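Local coordinates for protein EvdO2 (Micromonospora carbonacea, PDB 4XAB) that probably catalyses an oxidative cyclization in orthosomycin biosynthesis, as a metal-dependent oxygenase of the phytanoyl-CoA dioxygenase family, at residues P69-Q74 / R182-M187; A92-I97 / Y229-M234; P170-H175 / R212-A217. All blocks are in the same frame, centred on the assembly; numbering follows the deposited sequence.

Contact 2 is the buried one: helix 89-102 lies on strand 226-234 of the large antiparallel sheet, and the meeting surfaces are almost wholly carbon. Contacts 1 and 3 lie nearer the surface, partly buried, and join loops through a mixture of aliphatic groups and arginine side chains. These two touch each other, since strand 175-176 and strand 186-187 form a two-stranded antiparallel ladder, with Met187 O 2.9 Å from His175 N in a probable hydrogen bond. Contact 3 alone contains a nickel ligand. Contact 2 lies on the other side of the chain's centre from contact 1, their centres about 24 Å apart.

Contact 1: P69-Q74 / R182-M187; sequences PPLLPQ and RIRGLM
Gly185 N donates to Arg182 O over 2.9 Å, closing the short 3-10 segment 182-184 that holds Ile183 and Arg184 against Leu71 and Pro69. The chain then turns out of this segment at Gly185, whose backbone angles (phi 109°, psi -172°) would drive a CB into the carbonyl O of Arg184 and therefore call for glycine. Across the contact the meeting groups are chiefly carbon. Leu71 does most of the work, its CD1 turned to Ile183 and its CD2 mainly to Arg184, though CD2 also grazes Ile183 CG2. Leu71 CD1 comes within 3.8 Å of Ile183 CD1 and also touches CG2 of the same residue, the two side chains crossing at about a right angle. The other methyl, Leu71 CD2, lies 3.7 Å from Arg184 CG and so covers the aliphatic root of the arginine. With CG anti to its own carbonyl carbon (chi1 -59°), Leu71 swings this fork across to residues that its CB does not face directly. Farther along Arg184 the chain bends at its third torsion, bringing the guanidinium to Pro69. The ring carbon Pro69 CG sits over one face of that flat group, off towards its rim and 3.7 Å from Arg184 NH1; this is plain packing on the charged end. Arg66 also touches both Leu71 and Arg184, and its NE is hydrogen-bonded to Pro69 O, while Gln63 NE2 holds Leu71 O. Beyond Gly185, strand 186-187 pairs with strand 175-176 in a small antiparallel hairpin. The contact thus joins the loop leading into strand 74-76 of the large sheet to the 3-10 turn before this hairpin's second strand, a loop-to-loop packing on the flank of the double-stranded beta-helix fold.

Contact 2: A92-I97 / Y229-M234; sequences ARCRSI and YVLVFM
Helix-on-sheet packing against the double-stranded beta-helix defines this contact: helix 89-102 rests on strand 226-234. The short axes of helix 92-97 and strand 229-234 pass 9.4 Å apart with a crossing angle of -41°. From the strand, Leu231 and Phe233, two residues apart and so on the same face, both point toward the helix. Phe233 makes the larger share of the contact. Its ring carbon CZ comes within 3.5 Å of Arg95 CA, and CE2 lies 3.6 Å from Arg95 CB, so the far end of the ring presses on the helix backbone and the root of a side chain. The neighbouring CE1 comes within 3.8 Å of Cys94 O, an oblique approach. A chi1 of -67°, CG anti to the carbonyl carbon, sends the Phe233 ring out from the strand to this depth. Beside it Leu231 CD1 meets Cys94 CB at 3.9 Å, with SG only slightly farther off. Of its side chain Arg95 gives the contact CB and CG, besides the backbone at CA and N; the chain bends at chi3 and the guanidinium leads away to a salt bridge from NE to Glu106. Replacing Phe233 by an alanine would probably open a gap beneath Cys94 and Arg95, leaving the helix backbone there without its aromatic support. Ala98 of the same helix and Phe111 of strand 110-118 also touch the Phe233 ring, and Ile146 reaches Cys94. Strand 226-234 itself runs between strands 110-118 and 139-149, antiparallel to both, with the helix laid over one face.

Contact 3: P170-H175 / R212-A217; sequences PVLPHH and RTPHYA. With NI (nickel (II) ion), chain B.
Val171 and Arg212 cross at about a right angle, the valine methyl CG2 resting 3.8 Å from Arg212 NE. That methyl approaches the guanidinium obliquely and also touches the aliphatic CG. Farther out, Arg212 bends at chi3 (-85°), and its NH2 forms a salt bridge with Glu132. Leu172 and Pro214 likewise meet nearly perpendicular, Leu172 CD1 lying 4.2 Å from Pro214 CG, a looser apolar touch. Each segment also holds a histidine by a carbonyl two residues earlier. His174 ND1 donates to Leu172 O over 2.6 Å, the oxygen in the imidazole plane but the donor well above the carbonyl plane. The bond from His215 ND1 to Thr213 O is 2.9 Å and straighter, at 165° about the hydrogen, and lies in both the ring and carbonyl planes. It helps to fix the rotation of the ring, with His215 NE2 turned to the nickel ion at 2.1 Å. Water 1 binds the metal at 2.0 Å, and His129 and Asp131 complete the protein ligands, a two-histidine, one-carboxylate facial triad as in non-haem iron oxygenases. Gln130, between those ligands in sequence, accepts from Leu172 N and donates to Arg212 O and Pro170 O. The chemistry therefore divides: aliphatic groups pack directly on a proline and an arginine, Gln130 ties the two backbones together, and the Thr213 carbonyl orients the metal ligand.

Contact 1: P69-Q74 / R182-M187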
# COMPACT_ATOMS: atom_id res chain seq x y z
N PRO A 69 -18.88 -9.88 5.52
CA PRO A 69 -17.81 -10.47 4.70
C PRO A 69 -16.43 -10.19 5.31
O PRO A 69 -16.24 -9.16 5.96
CB PRO A 69 -17.97 -9.76 3.35
CG PRO A 69 -19.42 -9.38 3.30
CD PRO A 69 -19.80 -9.06 4.71
N PRO A 70 -15.48 -11.11 5.12
CA PRO A 70 -14.15 -10.94 5.71
C PRO A 70 -13.42 -9.70 5.19
O PRO A 70 -13.61 -9.29 4.04
CB PRO A 70 -13.41 -12.22 5.31
CG PRO A 70 -14.19 -12.78 4.17
CD PRO A 70 -15.61 -12.40 4.42
N LEU A 71 -12.61 -9.11 6.06
CA LEU A 71 -11.78 -7.98 5.68
C LEU A 71 -10.37 -8.46 5.49
O LEU A 71 -9.95 -9.43 6.11
CB LEU A 71 -11.81 -6.89 6.75
CG LEU A 71 -13.14 -6.26 7.13
CD1 LEU A 71 -12.89 -5.22 8.21
CD2 LEU A 71 -13.81 -5.64 5.92
N LEU A 72 -9.62 -7.75 4.65
CA LEU A 72 -8.21 -8.03 4.49
C LEU A 72 -7.50 -7.79 5.81
O LEU A 72 -7.60 -6.70 6.36
CB LEU A 72 -7.63 -7.14 3.39
CG LEU A 72 -6.21 -7.43 2.92
CD1 LEU A 72 -6.15 -8.82 2.33
CD2 LEU A 72 -5.81 -6.38 1.90
N PRO A 73 -6.81 -8.81 6.34
CA PRO A 73 -6.08 -8.60 7.60
C PRO A 73 -5.06 -7.48 7.48
O PRO A 73 -4.18 -7.51 6.62
CB PRO A 73 -5.39 -9.95 7.82
CG PRO A 73 -6.25 -10.92 7.11
CD PRO A 73 -6.75 -10.21 5.89
N GLN A 74 -5.18 -6.48 8.34
CA GLN A 74 -4.24 -5.38 8.29
C GLN A 74 -4.11 -4.67 9.62
O GLN A 74 -5.02 -4.67 10.44
CB GLN A 74 -4.63 -4.39 7.18
CG GLN A 74 -6.05 -3.89 7.22
CD GLN A 74 -6.54 -3.46 5.84
OE1 GLN A 74 -7.59 -3.91 5.38
NE2 GLN A 74 -5.78 -2.59 5.19
N ARG A 182 -18.86 0.46 5.58
CA ARG A 182 -17.87 1.32 4.95
C ARG A 182 -16.42 0.92 5.17
O ARG A 182 -15.55 1.26 4.37
CB ARG A 182 -18.09 2.76 5.42
CG ARG A 182 -19.41 3.30 4.92
CD ARG A 182 -19.65 4.74 5.34
NE ARG A 182 -20.85 5.26 4.71
CZ ARG A 182 -21.27 6.51 4.82
NH1 ARG A 182 -20.57 7.38 5.54
NH2 ARG A 182 -22.38 6.91 4.20
N ILE A 183 -16.17 0.16 6.23
CA ILE A 183 -14.81 -0.28 6.54
C ILE A 183 -14.23 -1.19 5.44
O ILE A 183 -13.01 -1.36 5.36
CB ILE A 183 -14.77 -1.01 7.90
CG1 ILE A 183 -13.32 -1.12 8.41
CG2 ILE A 183 -15.47 -2.38 7.80
CD1 ILE A 183 -13.20 -1.75 9.79
N ARG A 184 -15.08 -1.73 4.58
CA ARG A 184 -14.62 -2.58 3.47
C ARG A 184 -13.87 -1.75 2.45
O ARG A 184 -13.07 -2.28 1.66
CB ARG A 184 -15.80 -3.30 2.81
CG ARG A 184 -16.42 -4.39 3.68
CD ARG A 184 -17.59 -5.06 2.99
NE ARG A 184 -17.17 -5.76 1.77
CZ ARG A 184 -18.01 -6.34 0.92
NH1 ARG A 184 -19.32 -6.31 1.15
NH2 ARG A 184 -17.54 -6.96 -0.16
N GLY A 185 -14.12 -0.44 2.46
CA GLY A 185 -13.33 0.47 1.65
C GLY A 185 -14.08 1.03 0.47
O GLY A 185 -15.30 0.83 0.34
N LEU A 186 -13.34 1.74 -0.38
CA LEU A 186 -13.87 2.44 -1.54
C LEU A 186 -13.47 1.75 -2.84
O LEU A 186 -12.47 1.03 -2.88
CB LEU A 186 -13.36 3.88 -1.58
CG LEU A 186 -13.78 4.83 -0.45
CD1 LEU A 186 -12.97 6.13 -0.58
CD2 LEU A 186 -15.25 5.13 -0.56
N MET A 187 -14.24 1.98 -3.90
CA MET A 187 -13.84 1.53 -5.22
C MET A 187 -14.29 2.49 -6.30
O MET A 187 -15.20 3.29 -6.09
CB MET A 187 -14.39 0.13 -5.51
CG MET A 187 -15.89 0.10 -5.65
SD MET A 187 -16.43 -1.57 -6.07
CE MET A 187 -15.52 -1.82 -7.59

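Contact 2: A92-I97 / Y229-M234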
# COMPACT_ATOMS: atom_id res chain seq x y z
N ALA A 92 14.81 4.41 6.72
CA ALA A 92 15.62 5.56 6.34
C ALA A 92 15.81 5.58 4.83
O ALA A 92 15.79 6.64 4.20
CB ALA A 92 16.96 5.53 7.05
N ARG A 93 16.02 4.39 4.27
CA ARG A 93 16.23 4.19 2.85
C ARG A 93 14.98 4.61 2.09
O ARG A 93 15.04 5.30 1.07
CB ARG A 93 16.58 2.72 2.58
CG ARG A 93 17.09 2.36 1.21
CD ARG A 93 17.46 0.86 1.14
NE ARG A 93 18.35 0.47 2.24
CZ ARG A 93 18.10 -0.51 3.12
NH1 ARG A 93 16.98 -1.22 3.03
NH2 ARG A 93 18.97 -0.78 4.09
N CYS A 94 13.83 4.19 2.60
CA CYS A 94 12.56 4.53 1.97
C CYS A 94 12.26 6.03 2.07
O CYS A 94 11.72 6.62 1.13
CB CYS A 94 11.43 3.72 2.60
SG CYS A 94 11.44 1.97 2.10
N ARG A 95 12.61 6.66 3.20
CA ARG A 95 12.38 8.10 3.36
C ARG A 95 13.21 8.87 2.34
O ARG A 95 12.76 9.86 1.75
CB ARG A 95 12.70 8.55 4.80
CG ARG A 95 12.33 10.00 5.11
CD ARG A 95 12.68 10.36 6.56
NE ARG A 95 14.08 10.07 6.84
CZ ARG A 95 14.61 9.92 8.05
NH1 ARG A 95 13.86 10.04 9.13
NH2 ARG A 95 15.91 9.65 8.17
N SER A 96 14.44 8.40 2.11
CA SER A 96 15.31 9.01 1.12
C SER A 96 14.76 8.86 -0.28
O SER A 96 14.84 9.77 -1.09
CB SER A 96 16.72 8.42 1.20
OG SER A 96 17.26 8.66 2.48
N ILE A 97 14.19 7.69 -0.57
CA ILE A 97 13.57 7.45 -1.86
C ILE A 97 12.38 8.40 -2.05
O ILE A 97 12.21 9.01 -3.10
CB ILE A 97 13.11 5.98 -2.01
CG1 ILE A 97 14.33 5.06 -2.13
CG2 ILE A 97 12.22 5.83 -3.23
CD1 ILE A 97 14.00 3.57 -2.11
N TYR A 229 4.65 -4.60 3.72
CA TYR A 229 4.85 -3.54 4.70
C TYR A 229 4.85 -2.24 3.92
O TYR A 229 5.66 -2.05 3.02
CB TYR A 229 6.15 -3.73 5.47
CG TYR A 229 6.48 -2.61 6.43
CD1 TYR A 229 5.64 -2.31 7.50
CD2 TYR A 229 7.64 -1.86 6.28
CE1 TYR A 229 5.95 -1.30 8.39
CE2 TYR A 229 7.95 -0.84 7.17
CZ TYR A 229 7.11 -0.57 8.22
OH TYR A 229 7.40 0.44 9.11
N VAL A 230 3.91 -1.37 4.26
CA VAL A 230 3.70 -0.16 3.47
C VAL A 230 4.13 1.05 4.28
O VAL A 230 3.75 1.20 5.43
CB VAL A 230 2.21 0.00 3.06
CG1 VAL A 230 2.05 1.22 2.18
CG2 VAL A 230 1.71 -1.24 2.32
N LEU A 231 4.95 1.90 3.67
CA LEU A 231 5.31 3.17 4.29
C LEU A 231 4.71 4.28 3.45
O LEU A 231 4.85 4.30 2.23
CB LEU A 231 6.82 3.32 4.40
CG LEU A 231 7.46 2.48 5.50
CD1 LEU A 231 8.97 2.43 5.29
CD2 LEU A 231 7.12 3.09 6.86
N VAL A 232 4.01 5.19 4.12
CA VAL A 232 3.42 6.34 3.47
C VAL A 232 4.19 7.60 3.84
O VAL A 232 4.48 7.80 5.00
CB VAL A 232 1.95 6.48 3.88
CG1 VAL A 232 1.38 7.78 3.33
CG2 VAL A 232 1.18 5.26 3.40
N PHE A 233 4.56 8.39 2.85
CA PHE A 233 5.29 9.64 3.06
C PHE A 233 4.49 10.74 2.40
O PHE A 233 4.06 10.60 1.24
CB PHE A 233 6.71 9.57 2.46
CG PHE A 233 7.61 8.60 3.17
CD1 PHE A 233 7.78 7.30 2.70
CD2 PHE A 233 8.29 8.98 4.33
CE1 PHE A 233 8.61 6.41 3.36
CE2 PHE A 233 9.12 8.09 4.99
CZ PHE A 233 9.28 6.80 4.50
N MET A 234 4.32 11.86 3.10
CA MET A 234 3.46 12.90 2.56
C MET A 234 3.85 14.28 3.07
O MET A 234 4.48 14.41 4.11
CB MET A 234 2.02 12.62 2.92
CG MET A 234 1.77 12.69 4.40
SD MET A 234 0.22 11.89 4.81
CE MET A 234 0.22 12.03 6.59

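Contact 3: P170-H175 / R212-A217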
# COMPACT_ATOMS: atom_id res chain seq x y z
N PRO A 170 -8.24 12.92 -13.02
CA PRO A 170 -8.99 13.33 -11.83
C PRO A 170 -8.93 12.29 -10.73
O PRO A 170 -8.53 11.14 -10.96
CB PRO A 170 -10.42 13.48 -12.36
CG PRO A 170 -10.50 12.49 -13.48
CD PRO A 170 -9.12 12.47 -14.11
N VAL A 171 -9.33 12.69 -9.53
CA VAL A 171 -9.76 11.72 -8.55
C VAL A 171 -11.10 11.24 -9.08
O VAL A 171 -12.06 12.00 -9.15
CB VAL A 171 -9.86 12.29 -7.13
CG1 VAL A 171 -10.43 11.23 -6.18
CG2 VAL A 171 -8.49 12.75 -6.67
N LEU A 172 -11.11 9.99 -9.51
CA LEU A 172 -12.24 9.35 -10.16
C LEU A 172 -13.42 9.19 -9.23
O LEU A 172 -13.26 9.21 -8.02
CB LEU A 172 -11.79 7.99 -10.68
CG LEU A 172 -10.72 8.09 -11.76
CD1 LEU A 172 -10.01 6.77 -11.96
CD2 LEU A 172 -11.35 8.60 -13.05
N PRO A 173 -14.64 9.06 -9.79
CA PRO A 173 -15.77 8.82 -8.90
C PRO A 173 -15.56 7.53 -8.11
O PRO A 173 -15.25 6.50 -8.70
CB PRO A 173 -16.96 8.70 -9.86
CG PRO A 173 -16.55 9.48 -11.07
CD PRO A 173 -15.05 9.25 -11.19
N HIS A 174 -15.72 7.60 -6.80
CA HIS A 174 -15.63 6.39 -5.98
C HIS A 174 -16.94 6.19 -5.23
O HIS A 174 -17.73 7.12 -5.05
CB HIS A 174 -14.48 6.48 -4.97
CG HIS A 174 -13.11 6.31 -5.56
ND1 HIS A 174 -12.58 7.17 -6.50
CD2 HIS A 174 -12.14 5.39 -5.31
CE1 HIS A 174 -11.35 6.79 -6.81
NE2 HIS A 174 -11.06 5.71 -6.10
N HIS A 175 -17.16 4.96 -4.79
CA HIS A 175 -18.28 4.69 -3.91
C HIS A 175 -17.85 3.65 -2.91
O HIS A 175 -16.87 2.94 -3.13
CB HIS A 175 -19.51 4.22 -4.69
CG HIS A 175 -19.24 3.08 -5.61
ND1 HIS A 175 -19.48 1.77 -5.26
CD2 HIS A 175 -18.78 3.05 -6.88
CE1 HIS A 175 -19.16 0.98 -6.27
NE2 HIS A 175 -18.74 1.73 -7.27
N ARG A 212 -2.43 9.66 -6.22
CA ARG A 212 -3.51 9.72 -7.22
C ARG A 212 -3.44 8.61 -8.28
O ARG A 212 -4.28 8.54 -9.17
CB ARG A 212 -3.52 11.09 -7.90
CG ARG A 212 -4.89 11.58 -8.30
CD ARG A 212 -4.85 13.04 -8.71
NE ARG A 212 -4.96 13.96 -7.58
CZ ARG A 212 -5.10 15.28 -7.71
NH1 ARG A 212 -5.13 15.82 -8.92
NH2 ARG A 212 -5.21 16.05 -6.64
N THR A 213 -2.45 7.73 -8.20
CA THR A 213 -2.40 6.65 -9.18
C THR A 213 -3.41 5.55 -8.89
O THR A 213 -3.37 4.94 -7.83
CB THR A 213 -0.99 6.03 -9.23
OG1 THR A 213 -0.05 7.08 -9.40
CG2 THR A 213 -0.88 5.03 -10.40
N PRO A 214 -4.32 5.28 -9.84
CA PRO A 214 -5.27 4.19 -9.57
C PRO A 214 -4.56 2.84 -9.46
O PRO A 214 -3.62 2.57 -10.24
CB PRO A 214 -6.21 4.21 -10.79
CG PRO A 214 -6.06 5.60 -11.36
CD PRO A 214 -4.60 5.95 -11.12
N HIS A 215 -4.96 2.03 -8.49
CA HIS A 215 -4.40 0.69 -8.39
C HIS A 215 -5.42 -0.33 -7.92
O HIS A 215 -6.46 0.02 -7.37
CB HIS A 215 -3.16 0.68 -7.48
CG HIS A 215 -3.36 1.35 -6.15
ND1 HIS A 215 -3.40 2.72 -6.00
CD2 HIS A 215 -3.49 0.83 -4.90
CE1 HIS A 215 -3.58 3.01 -4.72
NE2 HIS A 215 -3.62 1.89 -4.03
N TYR A 216 -5.08 -1.59 -8.14
CA TYR A 216 -5.96 -2.73 -7.89
C TYR A 216 -5.07 -3.87 -7.42
O TYR A 216 -3.91 -3.93 -7.81
CB TYR A 216 -6.71 -3.10 -9.17
CG TYR A 216 -7.21 -4.52 -9.27
CD1 TYR A 216 -6.40 -5.55 -9.72
CD2 TYR A 216 -8.53 -4.81 -8.95
CE1 TYR A 216 -6.87 -6.84 -9.82
CE2 TYR A 216 -9.01 -6.09 -9.06
CZ TYR A 216 -8.18 -7.10 -9.49
OH TYR A 216 -8.67 -8.37 -9.59
N ALA A 217 -5.59 -4.74 -6.57
CA ALA A 217 -4.86 -5.97 -6.25
C ALA A 217 -5.78 -7.16 -6.39
O ALA A 217 -6.92 -7.13 -5.92
CB ALA A 217 -4.27 -5.92 -4.85
NI NI B . -4.35 1.93 -2.09
O HOH W 1 -2.46 2.03 -1.40